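PDB 1W58: cell division protein FtsZ 1 from Methanocaldococcus jannaschii, which binds and hydrolyses GTP and, as a tubulin relative, probably polymerises into the contractile Z ring that directs cell division. Local coordinates for residues 41-46 with 67-72; 127-132 with 156-161; 95-100 with 133-138. All blocks are in the same frame, centred on the assembly; numbering follows the deposited sequence.

Contact 1 of 3, residues 41-46 with 67-72. With G2P (phosphomethylphosphonic acid guanylate ester), chain B.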
loop_
_atom_site.group_PDB
_atom_site.type_symbol
_atom_site.label_atom_id
_atom_site.label_comp_id
_atom_site.label_asym_id
_atom_site.label_seq_id
_atom_site.Cartn_x
_atom_site.Cartn_y
_atom_site.Cartn_z
ATOM N N THR A 41 -6.802 -1.917 -21.706
ATOM C CA THR A 41 -6.239 -3.211 -21.355
ATOM C C THR A 41 -7.369 -4.188 -21.073
ATOM O O THR A 41 -8.348 -3.854 -20.397
ATOM C CB THR A 41 -5.331 -3.126 -20.111
ATOM O OG1 THR A 41 -4.229 -2.259 -20.388
ATOM C CG2 THR A 41 -4.779 -4.505 -19.743
ATOM N N VAL A 42 -7.245 -5.393 -21.619
ATOM C CA VAL A 42 -8.241 -6.439 -21.398
ATOM C C VAL A 42 -7.573 -7.503 -20.544
ATOM O O VAL A 42 -6.488 -7.971 -20.885
ATOM C CB VAL A 42 -8.719 -7.078 -22.717
ATOM C CG1 VAL A 42 -9.801 -8.119 -22.420
ATOM C CG2 VAL A 42 -9.270 -5.991 -23.654
ATOM N N VAL A 43 -8.219 -7.843 -19.431
ATOM C CA VAL A 43 -7.730 -8.835 -18.471
ATOM C C VAL A 43 -8.712 -9.992 -18.369
ATOM O O VAL A 43 -9.879 -9.791 -17.988
ATOM C CB VAL A 43 -7.572 -8.215 -17.042
ATOM C CG1 VAL A 43 -6.962 -9.238 -16.079
ATOM C CG2 VAL A 43 -6.692 -6.964 -17.107
ATOM N N GLY A 44 -8.247 -11.194 -18.715
ATOM C CA GLY A 44 -9.098 -12.379 -18.649
ATOM C C GLY A 44 -8.653 -13.248 -17.483
ATOM O O GLY A 44 -7.466 -13.586 -17.379
ATOM N N CYS A 45 -9.592 -13.629 -16.623
ATOM C CA CYS A 45 -9.261 -14.421 -15.434
ATOM C C CYS A 45 -9.874 -15.815 -15.422
ATOM O O CYS A 45 -11.077 -15.980 -15.647
ATOM C CB CYS A 45 -9.717 -13.686 -14.159
ATOM S SG CYS A 45 -9.478 -11.871 -14.148
ATOM N N GLY A 46 -9.048 -16.818 -15.129
ATOM C CA GLY A 46 -9.546 -18.176 -15.077
ATOM C C GLY A 46 -9.558 -18.817 -16.435
ATOM O O GLY A 46 -9.095 -18.218 -17.414
ATOM N N VAL A 67 -3.985 -9.087 -21.149
ATOM C CA VAL A 67 -3.392 -9.639 -19.939
ATOM C C VAL A 67 -4.163 -10.889 -19.514
ATOM O O VAL A 67 -5.378 -10.844 -19.336
ATOM C CB VAL A 67 -3.444 -8.624 -18.776
ATOM C CG1 VAL A 67 -2.969 -9.295 -17.477
ATOM C CG2 VAL A 67 -2.576 -7.441 -19.088
ATOM N N ALA A 68 -3.463 -12.000 -19.332
ATOM C CA ALA A 68 -4.124 -13.231 -18.915
ATOM C C ALA A 68 -3.673 -13.578 -17.505
ATOM O O ALA A 68 -2.482 -13.473 -17.197
ATOM C CB ALA A 68 -3.762 -14.362 -19.865
ATOM N N ILE A 69 -4.604 -13.966 -16.637
ATOM C CA ILE A 69 -4.201 -14.349 -15.302
ATOM C C ILE A 69 -4.884 -15.632 -14.843
ATOM O O ILE A 69 -6.073 -15.868 -15.085
ATOM C CB ILE A 69 -4.390 -13.206 -14.234
ATOM C CG1 ILE A 69 -5.753 -13.272 -13.589
ATOM C CG2 ILE A 69 -4.180 -11.851 -14.858
ATOM C CD1 ILE A 69 -5.933 -12.185 -12.594
ATOM N N ASN A 70 -4.100 -16.483 -14.191
ATOM C CA ASN A 70 -4.630 -17.742 -13.732
ATOM C C ASN A 70 -3.873 -18.277 -12.542
ATOM O O ASN A 70 -2.726 -17.915 -12.251
ATOM C CB ASN A 70 -4.598 -18.766 -14.872
ATOM C CG ASN A 70 -5.800 -19.694 -14.865
ATOM O OD1 ASN A 70 -6.332 -20.039 -15.918
ATOM N ND2 ASN A 70 -6.229 -20.104 -13.686
ATOM N N THR A 71 -4.564 -19.166 -11.865
ATOM C CA THR A 71 -4.073 -19.839 -10.693
ATOM C C THR A 71 -3.512 -21.190 -11.203
ATOM O O THR A 71 -2.650 -21.793 -10.561
ATOM C CB THR A 71 -5.265 -20.007 -9.794
ATOM O OG1 THR A 71 -4.895 -19.868 -8.427
ATOM C CG2 THR A 71 -5.911 -21.263 -10.071
ATOM N N ASP A 72 -3.999 -21.622 -12.383
ATOM C CA ASP A 72 -3.604 -22.873 -13.069
ATOM C C ASP A 72 -2.484 -22.654 -14.106
ATOM O O ASP A 72 -2.714 -22.080 -15.167
ATOM C CB ASP A 72 -4.819 -23.475 -13.793
ATOM C CG ASP A 72 -4.530 -24.850 -14.427
ATOM O OD1 ASP A 72 -3.599 -24.991 -15.242
ATOM O OD2 ASP A 72 -5.257 -25.804 -14.115
HETATM P PG G2P B . -10.823 -22.926 -11.269
HETATM O O1G G2P B . -11.135 -23.285 -9.888
HETATM O O2G G2P B . -10.882 -24.106 -12.123
HETATM O O3G G2P B . -9.345 -22.479 -11.386
HETATM O O3B G2P B . -11.801 -21.684 -11.716
HETATM P PB G2P B . -11.891 -20.937 -13.194
HETATM O O1B G2P B . -12.101 -19.498 -13.014
HETATM O O2B G2P B . -10.842 -21.184 -14.149
HETATM C C3A G2P B . -13.433 -21.535 -13.840
HETATM P PA G2P B . -13.497 -21.705 -15.623
HETATM O O1A G2P B . -12.800 -20.628 -16.355
HETATM O O2A G2P B . -13.253 -23.075 -16.087
HETATM O "O5'" G2P B . -15.024 -21.299 -15.708
HETATM C "C5'" G2P B . -16.090 -21.983 -15.114
HETATM C "C4'" G2P B . -17.409 -21.319 -15.584
HETATM O "O4'" G2P B . -17.188 -20.497 -16.790
HETATM C "C3'" G2P B . -18.432 -22.408 -15.924
HETATM O "O3'" G2P B . -19.368 -22.467 -14.840
HETATM C "C2'" G2P B . -19.005 -21.971 -17.279
HETATM O "O2'" G2P B . -20.246 -21.316 -17.143
HETATM C "C1'" G2P B . -17.989 -21.008 -17.893
HETATM N N9 G2P B . -17.093 -21.695 -18.882
HETATM C C8 G2P B . -16.265 -22.799 -18.708
HETATM N N7 G2P B . -15.594 -23.168 -19.748
HETATM C C5 G2P B . -15.980 -22.255 -20.740
HETATM C C6 G2P B . -15.578 -22.130 -22.139
HETATM O O6 G2P B . -14.780 -22.829 -22.788
HETATM N N1 G2P B . -16.222 -21.055 -22.781
HETATM C C2 G2P B . -17.135 -20.188 -22.185
HETATM N N2 G2P B . -17.659 -19.207 -22.942
HETATM N N3 G2P B . -17.502 -20.305 -20.887
HETATM C C4 G2P B . -16.904 -21.341 -20.219
#
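Gly46 gives its N-H to Ile69 O (3.1 Å) and then swings the chain round with a phi of 85°, a backbone that calls for glycine; a CB there would also collide with phosphate oxygen O1B of the nucleotide G2P. Behind this turn, 41-45 and 67-70 run as neighbouring parallel strands. Val67 N bonds to Val42 O at 2.8 Å, Val67 O takes Gly44 N, and Gly44 O takes Ile69 N. On the face of Val43, Val67 and Ile69, the two valines lie side by side, Val43 CG2 being 4.0 Å from Val67 CB, while Val43 CG1 leans on the Ile69 CG2 methyl. Cys45 SG, thrown anti to its own carbonyl carbon (chi1 -39°), meets Ile69 CD1 at 3.9 Å; helix 135-149 packs over both. The Asn70 side chain rests against Gly46, with Asn70 CG 4.0 Å from Gly46 CA, and lies about 4 Å from a bound magnesium ion. Cutting it back to an alanine would probably open a gap beside Gly46 and strip a polar group from the metal's surroundings. The chemistry thus changes along the pair: Val43, Cys45, Val67 and Ile69 share an apolar face, while the phosphate end pairs Gly46 with polar Asn70.

Contact 2 of 3, residues 127-132 with 156-161. With G2P (phosphomethylphosphonic acid guanylate ester), chain B.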
loop_
_atom_site.group_PDB
_atom_site.type_symbol
_atom_site.label_atom_id
_atom_site.label_comp_id
_atom_site.label_asym_id
_atom_site.label_seq_id
_atom_site.Cartn_x
_atom_site.Cartn_y
_atom_site.Cartn_z
ATOM N N ILE A 127 -12.450 -6.192 -17.553
ATOM C CA ILE A 127 -12.205 -7.408 -16.799
ATOM C C ILE A 127 -13.200 -8.470 -17.295
ATOM O O ILE A 127 -14.413 -8.308 -17.130
ATOM C CB ILE A 127 -12.477 -7.209 -15.305
ATOM C CG1 ILE A 127 -12.033 -5.805 -14.872
ATOM C CG2 ILE A 127 -11.825 -8.344 -14.518
ATOM C CD1 ILE A 127 -10.781 -5.753 -14.076
ATOM N N THR A 128 -12.704 -9.557 -17.883
ATOM C CA THR A 128 -13.610 -10.591 -18.380
ATOM C C THR A 128 -13.275 -11.988 -17.877
ATOM O O THR A 128 -12.105 -12.340 -17.737
ATOM C CB THR A 128 -13.627 -10.636 -19.928
ATOM O OG1 THR A 128 -14.674 -11.509 -20.373
ATOM C CG2 THR A 128 -12.282 -11.145 -20.456
ATOM N N CYS A 129 -14.323 -12.766 -17.622
ATOM C CA CYS A 129 -14.215 -14.148 -17.148
ATOM C C CYS A 129 -15.610 -14.788 -17.146
ATOM O O CYS A 129 -16.618 -14.099 -17.318
ATOM C CB CYS A 129 -13.699 -14.188 -15.713
ATOM S SG CYS A 129 -14.931 -13.674 -14.487
ATOM N N GLY A 130 -15.665 -16.104 -16.949
ATOM C CA GLY A 130 -16.952 -16.769 -16.853
ATOM C C GLY A 130 -17.083 -16.973 -15.358
ATOM O O GLY A 130 -16.191 -17.548 -14.771
ATOM N N LEU A 131 -18.137 -16.487 -14.716
ATOM C CA LEU A 131 -18.228 -16.675 -13.267
ATOM C C LEU A 131 -18.771 -18.064 -12.989
ATOM O O LEU A 131 -19.528 -18.609 -13.801
ATOM C CB LEU A 131 -19.148 -15.610 -12.625
ATOM C CG LEU A 131 -18.742 -14.127 -12.746
ATOM C CD1 LEU A 131 -19.883 -13.196 -12.323
ATOM C CD2 LEU A 131 -17.521 -13.866 -11.904
ATOM N N GLY A 132 -18.394 -18.632 -11.847
ATOM C CA GLY A 132 -18.872 -19.958 -11.494
ATOM C C GLY A 132 -17.811 -20.843 -10.868
ATOM O O GLY A 132 -18.105 -21.668 -10.010
ATOM N N ALA A 156 -16.406 -4.467 -16.527
ATOM C CA ALA A 156 -16.400 -5.919 -16.491
ATOM C C ALA A 156 -17.438 -6.464 -17.471
ATOM O O ALA A 156 -18.545 -5.911 -17.581
ATOM C CB ALA A 156 -16.739 -6.401 -15.075
ATOM N N VAL A 157 -17.065 -7.528 -18.185
ATOM C CA VAL A 157 -17.954 -8.237 -19.119
ATOM C C VAL A 157 -17.782 -9.730 -18.733
ATOM O O VAL A 157 -16.759 -10.370 -19.047
ATOM C CB VAL A 157 -17.540 -8.029 -20.598
ATOM C CG1 VAL A 157 -18.542 -8.728 -21.521
ATOM C CG2 VAL A 157 -17.475 -6.530 -20.932
ATOM N N VAL A 158 -18.787 -10.259 -18.044
ATOM C CA VAL A 158 -18.788 -11.623 -17.535
ATOM C C VAL A 158 -20.083 -12.408 -17.827
ATOM O O VAL A 158 -21.144 -11.814 -18.105
ATOM C CB VAL A 158 -18.623 -11.607 -15.999
ATOM C CG1 VAL A 158 -17.352 -10.871 -15.618
ATOM C CG2 VAL A 158 -19.825 -10.918 -15.366
ATOM N N THR A 159 -19.992 -13.738 -17.735
ATOM C CA THR A 159 -21.152 -14.597 -17.957
ATOM C C THR A 159 -21.568 -15.324 -16.682
ATOM O O THR A 159 -20.765 -15.556 -15.770
ATOM C CB THR A 159 -20.903 -15.697 -19.059
ATOM O OG1 THR A 159 -19.781 -16.507 -18.694
ATOM C CG2 THR A 159 -20.645 -15.085 -20.430
ATOM N N LEU A 160 -22.847 -15.655 -16.619
ATOM C CA LEU A 160 -23.404 -16.421 -15.513
ATOM C C LEU A 160 -23.453 -17.837 -16.120
ATOM O O LEU A 160 -23.706 -17.966 -17.310
ATOM C CB LEU A 160 -24.802 -15.906 -15.200
ATOM C CG LEU A 160 -25.017 -15.167 -13.883
ATOM C CD1 LEU A 160 -23.757 -14.451 -13.422
ATOM C CD2 LEU A 160 -26.180 -14.212 -14.086
ATOM N N PRO A 161 -23.219 -18.904 -15.325
ATOM C CA PRO A 161 -23.241 -20.279 -15.867
ATOM C C PRO A 161 -24.602 -20.808 -16.344
ATOM O O PRO A 161 -25.658 -20.258 -15.985
ATOM C CB PRO A 161 -22.706 -21.102 -14.705
ATOM C CG PRO A 161 -23.369 -20.416 -13.516
ATOM C CD PRO A 161 -23.131 -18.930 -13.848
HETATM P PG G2P B . -10.823 -22.926 -11.269
HETATM O O1G G2P B . -11.135 -23.285 -9.888
HETATM O O2G G2P B . -10.882 -24.106 -12.123
HETATM O O3G G2P B . -9.345 -22.479 -11.386
HETATM O O3B G2P B . -11.801 -21.684 -11.716
HETATM P PB G2P B . -11.891 -20.937 -13.194
HETATM O O1B G2P B . -12.101 -19.498 -13.014
HETATM O O2B G2P B . -10.842 -21.184 -14.149
HETATM C C3A G2P B . -13.433 -21.535 -13.840
HETATM P PA G2P B . -13.497 -21.705 -15.623
HETATM O O1A G2P B . -12.800 -20.628 -16.355
HETATM O O2A G2P B . -13.253 -23.075 -16.087
HETATM O "O5'" G2P B . -15.024 -21.299 -15.708
HETATM C "C5'" G2P B . -16.090 -21.983 -15.114
HETATM C "C4'" G2P B . -17.409 -21.319 -15.584
HETATM O "O4'" G2P B . -17.188 -20.497 -16.790
HETATM C "C3'" G2P B . -18.432 -22.408 -15.924
HETATM O "O3'" G2P B . -19.368 -22.467 -14.840
HETATM C "C2'" G2P B . -19.005 -21.971 -17.279
HETATM O "O2'" G2P B . -20.246 -21.316 -17.143
HETATM C "C1'" G2P B . -17.989 -21.008 -17.893
HETATM N N9 G2P B . -17.093 -21.695 -18.882
HETATM C C8 G2P B . -16.265 -22.799 -18.708
HETATM N N7 G2P B . -15.594 -23.168 -19.748
HETATM C C5 G2P B . -15.980 -22.255 -20.740
HETATM C C6 G2P B . -15.578 -22.130 -22.139
HETATM O O6 G2P B . -14.780 -22.829 -22.788
HETATM N N1 G2P B . -16.222 -21.055 -22.781
HETATM C C2 G2P B . -17.135 -20.188 -22.185
HETATM N N2 G2P B . -17.659 -19.207 -22.942
HETATM N N3 G2P B . -17.502 -20.305 -20.887
HETATM C C4 G2P B . -16.904 -21.341 -20.219
HETATM O O HOH W 1 -20.130 -18.480 -16.586
#
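Leu131 and Val158 make the close-packed part of this contact. The leucine lies aslant over the valine, Leu131 CD1 at 3.8 Å from Val158 CG2, and its CB comes to 3.5 Å from Thr159 O, the same oxygen that accepts Leu131 N at 3.0 Å. Cys129 SG touches the other methyl, Val158 CG1, at 3.9 Å, so each methyl of the valine has its own partner.

The ladder between strands 127-130 and 156-160 is less regular. Val157 N bonds to Ile127 O, tilted from the carbonyl plane, but Val157 O is gripped by a side chain: Thr128 OG1, anti to the threonine's own N (chi1 -171°), donates to it at 2.7 Å, almost straight along the carbonyl, while Cys129 N stands 3.7 Å off. The next rung, Thr159 N to Cys129 O, is weak.

Beyond the Leu131 rung the two chains draw apart, and a water bridges them. It donates to Leu131 O and is hydrogen-bonded to Thr159 OG1 and to ribose O2' of G2P, tying both strand ends to the sugar. Thr159 chi1, 58°, holds that hydroxyl over Gly130, where a side chain would strike ribose O4'. Pro161 borders the pocket, its CB 3.5 Å from G2P O2' and its CD resting on Leu131 O.

Helix 135-149 links the two strands as a beta-alpha-beta unit in the Rossmann-like sheet. Strand 40-45 flanks 127-130, and strand 186-191 flanks 156-160. Helix 204-227 packs on the face of Thr128, Val157 and Thr159, and helix 167-181 lies against Leu131, Leu160 and Pro161.

Contact 3 of 3, residues 95-100 with 133-138. With G2P (phosphomethylphosphonic acid guanylate ester), chain B.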
loop_
_atom_site.group_PDB
_atom_site.type_symbol
_atom_site.label_atom_id
_atom_site.label_comp_id
_atom_site.label_asym_id
_atom_site.label_seq_id
_atom_site.Cartn_x
_atom_site.Cartn_y
_atom_site.Cartn_z
ATOM N N LEU A 95 -1.384 -24.979 -9.515
ATOM C CA LEU A 95 -2.257 -26.120 -9.710
ATOM C C LEU A 95 -3.749 -25.835 -9.617
ATOM O O LEU A 95 -4.492 -26.686 -9.138
ATOM C CB LEU A 95 -1.901 -27.222 -8.699
ATOM C CG LEU A 95 -0.419 -27.609 -8.534
ATOM C CD1 LEU A 95 -0.258 -28.568 -7.360
ATOM C CD2 LEU A 95 0.108 -28.240 -9.819
ATOM N N GLY A 96 -4.198 -24.660 -10.056
ATOM C CA GLY A 96 -5.622 -24.352 -10.019
ATOM C C GLY A 96 -6.186 -23.964 -8.656
ATOM O O GLY A 96 -5.468 -23.971 -7.635
ATOM N N ALA A 97 -7.470 -23.607 -8.636
ATOM C CA ALA A 97 -8.126 -23.212 -7.394
ATOM C C ALA A 97 -9.258 -24.151 -7.051
ATOM O O ALA A 97 -9.984 -23.918 -6.089
ATOM C CB ALA A 97 -8.656 -21.794 -7.496
ATOM N N GLY A 98 -9.410 -25.199 -7.856
ATOM C CA GLY A 98 -10.439 -26.200 -7.642
ATOM C C GLY A 98 -11.866 -25.736 -7.426
ATOM O O GLY A 98 -12.571 -26.288 -6.584
ATOM N N GLY A 99 -12.300 -24.732 -8.184
ATOM C CA GLY A 99 -13.657 -24.228 -8.055
ATOM C C GLY A 99 -13.997 -23.479 -6.773
ATOM O O GLY A 99 -15.164 -23.249 -6.512
ATOM N N ASN A 100 -13.005 -23.066 -5.987
ATOM C CA ASN A 100 -13.266 -22.363 -4.723
ATOM C C ASN A 100 -12.996 -20.856 -4.826
ATOM O O ASN A 100 -11.842 -20.441 -4.906
ATOM C CB ASN A 100 -12.386 -22.958 -3.616
ATOM C CG ASN A 100 -12.713 -22.392 -2.231
ATOM O OD1 ASN A 100 -13.269 -21.300 -2.099
ATOM N ND2 ASN A 100 -12.347 -23.134 -1.196
ATOM N N GLY A 133 -16.574 -20.685 -11.323
ATOM C CA GLY A 133 -15.477 -21.460 -10.784
ATOM C C GLY A 133 -14.773 -20.724 -9.653
ATOM O O GLY A 133 -15.346 -19.832 -9.024
ATOM N N GLY A 134 -13.509 -21.062 -9.421
ATOM C CA GLY A 134 -12.783 -20.448 -8.337
ATOM C C GLY A 134 -11.855 -19.297 -8.657
ATOM O O GLY A 134 -11.806 -18.344 -7.874
ATOM N N THR A 135 -11.143 -19.353 -9.785
ATOM C CA THR A 135 -10.191 -18.307 -10.127
ATOM C C THR A 135 -10.827 -17.017 -10.654
ATOM O O THR A 135 -10.500 -15.921 -10.190
ATOM C CB THR A 135 -9.151 -18.839 -11.130
ATOM O OG1 THR A 135 -8.478 -19.954 -10.545
ATOM C CG2 THR A 135 -8.084 -17.806 -11.433
ATOM N N GLY A 136 -11.725 -17.135 -11.620
ATOM C CA GLY A 136 -12.375 -15.960 -12.170
ATOM C C GLY A 136 -13.296 -15.263 -11.180
ATOM O O GLY A 136 -13.220 -14.049 -11.008
ATOM N N THR A 137 -14.162 -16.033 -10.532
ATOM C CA THR A 137 -15.120 -15.514 -9.568
ATOM C C THR A 137 -14.457 -14.824 -8.399
ATOM O O THR A 137 -14.972 -13.837 -7.882
ATOM C CB THR A 137 -15.953 -16.632 -8.954
ATOM O OG1 THR A 137 -16.392 -17.514 -9.980
ATOM C CG2 THR A 137 -17.143 -16.060 -8.221
ATOM N N GLY A 138 -13.342 -15.389 -7.955
ATOM C CA GLY A 138 -12.629 -14.826 -6.834
ATOM C C GLY A 138 -11.685 -13.691 -7.186
ATOM O O GLY A 138 -11.648 -12.706 -6.457
HETATM P PG G2P B . -10.823 -22.926 -11.269
HETATM O O1G G2P B . -11.135 -23.285 -9.888
HETATM O O2G G2P B . -10.882 -24.106 -12.123
HETATM O O3G G2P B . -9.345 -22.479 -11.386
HETATM O O3B G2P B . -11.801 -21.684 -11.716
HETATM P PB G2P B . -11.891 -20.937 -13.194
HETATM O O1B G2P B . -12.101 -19.498 -13.014
HETATM O O2B G2P B . -10.842 -21.184 -14.149
HETATM C C3A G2P B . -13.433 -21.535 -13.840
HETATM P PA G2P B . -13.497 -21.705 -15.623
HETATM O O1A G2P B . -12.800 -20.628 -16.355
HETATM O O2A G2P B . -13.253 -23.075 -16.087
HETATM O "O5'" G2P B . -15.024 -21.299 -15.708
HETATM C "C5'" G2P B . -16.090 -21.983 -15.114
HETATM C "C4'" G2P B . -17.409 -21.319 -15.584
HETATM O "O4'" G2P B . -17.188 -20.497 -16.790
HETATM C "C3'" G2P B . -18.432 -22.408 -15.924
HETATM O "O3'" G2P B . -19.368 -22.467 -14.840
HETATM C "C2'" G2P B . -19.005 -21.971 -17.279
HETATM O "O2'" G2P B . -20.246 -21.316 -17.143
HETATM C "C1'" G2P B . -17.989 -21.008 -17.893
HETATM N N9 G2P B . -17.093 -21.695 -18.882
HETATM C C8 G2P B . -16.265 -22.799 -18.708
HETATM N N7 G2P B . -15.594 -23.168 -19.748
HETATM C C5 G2P B . -15.980 -22.255 -20.740
HETATM C C6 G2P B . -15.578 -22.130 -22.139
HETATM O O6 G2P B . -14.780 -22.829 -22.788
HETATM N N1 G2P B . -16.222 -21.055 -22.781
HETATM C C2 G2P B . -17.135 -20.188 -22.185
HETATM N N2 G2P B . -17.659 -19.207 -22.942
HETATM N N3 G2P B . -17.502 -20.305 -20.887
HETATM C C4 G2P B . -16.904 -21.341 -20.219
#
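Ala97 CB and Thr135 OG1 meet at 3.6 Å beside the gamma-phosphate of G2P, and the threonine is worth following outward. Its CB lies alongside both phosphates, close to O1B of the beta group and O3G of the gamma group. There it forks. OG1, set beside the backbone N and anti to the carbonyl carbon (chi1 -59°), donates to G2P O3G at 2.8 Å and has the Ala97 methyl next to it. The other branch, CG2, turns toward Asn70. Because OG1 and N lie on the same side, the residue grips the nucleotide twice: Thr135 N also gives a nearly straight bond to the bridging oxygen O3B of G2P, 3.1 Å away.

Between the segments themselves the meeting is backbone on backbone. Ala97 to Asn100 form a type I' turn, closed by Asn100 N on Ala97 O, and it lies flush on the loop: Gly99 CA is 3.5 Å from Gly134 N, and Gly134 CA is equally near Asn100 N. A CB on Gly134 would clash with Asn100 N, so the fit depends on glycine. Gly134 N donates to the bridging G2P O3B at 2.9 Å and, at longer range, to O1G, which Gly99 N also holds from the other loop, while Gly136 N holds O1B at 2.8 Å. Thr137 OG1 donates to Gly133 O from above the carbonyl plane (2.7 Å) and also receives Gly132 N, bracing the bend before helix 135-149.

These amides at the helix start belong to the glycine-rich GGGTGTG signature of the tubulin/FtsZ family, here with a second loop closing on the gamma-phosphate.

How the contacts relate
Contacts 1 and 2 are core contacts of one parallel sheet, joined directly because strands 40-45 and 124-130 are neighbours: Val43 O probably accepts Thr128 N, and Thr128 O probably accepts Cys45 N. Contact 3 is only partly buried and lies at the sheet's nucleotide end, with loops and a helix start in place of strands. It shares helix 135-149 with the crossover that contact 2 closes, and reaches contact 1 through a probable Gly96 N to Thr71 O bond. Contacts 1 and 2 rest on strand ladders and mostly apolar packing, contact 2 adding threonine hydroxyls, whereas contact 3 spends amides and a hydroxyl on phosphate. All three touch G2P, contact 2 at the ribose and contacts 1 and 3 at the phosphates.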